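Local coordinates for protein phenyl-3-pyruvate decarboxylase (Azospirillum brasilense, PDB 2NXW) that decarboxylates phenylpyruvate and indole-3-pyruvate to their aldehydes, using thiamine diphosphate and magnesium, a step of auxin biosynthesis, at residues A38-P43 and F73-A78. Residues are numbered along the deposited sequence; the frame is centred on the assembly and turned at random.
Sequences AMFGIP and FAADAA. With TPP (thiamine diphosphate), chain I.
Phe40 and Ala74 form the centre of this contact. The methyl CB of Ala74 sits over one face of the Phe40 ring in a CH-pi contact, 3.9 Å from the ring centroid and 14° off the ring normal. A second methyl, CB of Ala78, comes in at the ring edge, near the ring plane, 3.8 Å from CE2 of Phe40. Ala75 meets the ring obliquely with its backbone: its CA is 3.7 Å from CD2 of Phe40. CG of Phe40 stands anti to the carbonyl carbon (chi1 -61°), and with CB directed toward the helix this carries the ring onto the alanines.

Strand 39-41 and the 73-78 part of helix 68-82 run nearly antiparallel, at 165°, with axes 8.3 Å apart. The strand belongs to the parallel sheet of the N-terminal thiamine diphosphate-binding domain. Helix 68-82 is the connection of a beta-alpha-beta crossover from strand 62-64 to strand 86-90, passing over strand 39-41 between them. Between the two segments, close packing gathers round the Phe40 ring. Toward Pro43 the chain leaves residues 73-78. Ile42 packs on Glu68 and Val71 earlier in the helix and, with Pro43, on Trp479 of the second subunit. Pro43 O lies 3.4 Å from C7' of thiamine diphosphate. The touching residues are all buried, with no solvent side, and Cys436 of helix 427-437 also meets Phe40.

With an alanine here in place of Phe40, a gap is likely to open between sheet and helix, and the methyls of Ala74 and Ala78 would lose their aromatic partner. No hydrogen bond or salt bridge joins the two segments. The contact therefore rests on apolar packing and the CH-pi interaction, beside a strand leading to the cofactor pocket.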
# COMPACT_ATOMS: atom_id res chain seq x y z
N ALA A 38 -27.12 -22.38 15.16
CA ALA A 38 -26.10 -23.26 15.69
C ALA A 38 -24.79 -22.51 15.76
O ALA A 38 -24.66 -21.42 15.23
CB ALA A 38 -25.95 -24.47 14.78
N MET A 39 -23.83 -23.11 16.45
CA MET A 39 -22.51 -22.54 16.51
C MET A 39 -21.55 -23.66 16.21
O MET A 39 -21.57 -24.72 16.86
CB MET A 39 -22.18 -21.95 17.88
CG MET A 39 -20.81 -21.25 17.85
SD MET A 39 -20.51 -20.21 19.26
CE MET A 39 -20.49 -21.45 20.47
N PHE A 40 -20.75 -23.46 15.18
CA PHE A 40 -19.75 -24.45 14.79
C PHE A 40 -18.42 -23.98 15.36
O PHE A 40 -18.18 -22.78 15.46
CB PHE A 40 -19.66 -24.51 13.26
CG PHE A 40 -20.93 -24.92 12.60
CD1 PHE A 40 -21.23 -26.28 12.42
CD2 PHE A 40 -21.85 -23.97 12.18
CE1 PHE A 40 -22.44 -26.66 11.85
CE2 PHE A 40 -23.06 -24.34 11.61
CZ PHE A 40 -23.36 -25.70 11.44
N GLY A 41 -17.56 -24.91 15.75
CA GLY A 41 -16.28 -24.47 16.26
C GLY A 41 -15.29 -25.54 16.66
O GLY A 41 -15.62 -26.72 16.70
N ILE A 42 -14.06 -25.10 16.91
CA ILE A 42 -13.00 -25.97 17.40
C ILE A 42 -12.37 -25.16 18.53
O ILE A 42 -11.95 -24.02 18.34
CB ILE A 42 -11.93 -26.32 16.31
CG1 ILE A 42 -12.54 -27.28 15.29
CG2 ILE A 42 -10.73 -27.01 16.98
CD1 ILE A 42 -11.70 -27.47 14.04
N PRO A 43 -12.31 -25.75 19.73
CA PRO A 43 -11.74 -25.06 20.89
C PRO A 43 -10.23 -25.06 20.97
O PRO A 43 -9.53 -25.70 20.18
CB PRO A 43 -12.37 -25.82 22.06
CG PRO A 43 -12.36 -27.23 21.54
CD PRO A 43 -12.85 -27.06 20.10
N PHE A 73 -16.66 -22.94 6.68
CA PHE A 73 -17.54 -23.32 5.58
C PHE A 73 -18.93 -23.75 6.08
O PHE A 73 -19.94 -23.44 5.45
CB PHE A 73 -16.93 -24.47 4.77
CG PHE A 73 -15.67 -24.10 4.00
CD1 PHE A 73 -15.59 -22.92 3.26
CD2 PHE A 73 -14.60 -24.99 3.95
CE1 PHE A 73 -14.45 -22.63 2.49
CE2 PHE A 73 -13.46 -24.72 3.18
CZ PHE A 73 -13.39 -23.54 2.45
N ALA A 74 -18.96 -24.49 7.19
CA ALA A 74 -20.21 -24.97 7.76
C ALA A 74 -21.03 -23.78 8.25
O ALA A 74 -22.23 -23.72 8.00
CB ALA A 74 -19.94 -25.93 8.90
N ALA A 75 -20.38 -22.82 8.92
CA ALA A 75 -21.10 -21.64 9.41
C ALA A 75 -21.65 -20.84 8.24
O ALA A 75 -22.77 -20.32 8.28
CB ALA A 75 -20.17 -20.78 10.26
N ASP A 76 -20.84 -20.71 7.18
CA ASP A 76 -21.26 -19.99 5.98
C ASP A 76 -22.49 -20.70 5.40
O ASP A 76 -23.50 -20.08 5.09
CB ASP A 76 -20.09 -20.01 4.99
CG ASP A 76 -20.38 -19.24 3.71
OD1 ASP A 76 -21.50 -18.70 3.55
OD2 ASP A 76 -19.46 -19.18 2.86
N ALA A 77 -22.40 -22.02 5.25
CA ALA A 77 -23.51 -22.79 4.71
C ALA A 77 -24.79 -22.66 5.53
O ALA A 77 -25.88 -22.59 4.97
CB ALA A 77 -23.12 -24.25 4.59
N ALA A 78 -24.65 -22.65 6.86
CA ALA A 78 -25.81 -22.50 7.74
C ALA A 78 -26.46 -21.14 7.52
O ALA A 78 -27.69 -21.01 7.50
CB ALA A 78 -25.40 -22.67 9.19
N1' TPP I . -6.65 -25.51 16.14
C2' TPP I . -5.39 -25.42 15.70
CM2 TPP I . -5.14 -25.24 14.21
N3' TPP I . -4.36 -25.50 16.54
C4' TPP I . -4.55 -25.67 17.89
N4' TPP I . -3.47 -25.69 18.73
C5' TPP I . -5.88 -25.80 18.40
C6' TPP I . -6.93 -25.70 17.46
C7' TPP I . -6.20 -26.02 19.92
N3 TPP I . -5.65 -27.33 20.49
C2 TPP I . -4.51 -27.30 21.18
S1 TPP I . -4.28 -28.94 21.70
C5 TPP I . -5.73 -29.62 20.96
C4 TPP I . -6.32 -28.51 20.38
CM4 TPP I . -7.67 -28.63 19.65
C6 TPP I . -6.15 -31.03 21.01
C7 TPP I . -5.23 -31.89 20.16
O7 TPP I . -5.84 -33.16 20.12
PA TPP I . -4.86 -34.28 19.57
O1A TPP I . -4.29 -33.95 18.22
O2A TPP I . -5.74 -35.58 19.47
O3A TPP I . -3.61 -34.58 20.58
PB TPP I . -3.92 -34.79 22.19
O1B TPP I . -5.06 -35.81 22.35
O2B TPP I . -2.60 -35.36 22.77
O3B TPP I . -4.26 -33.49 22.86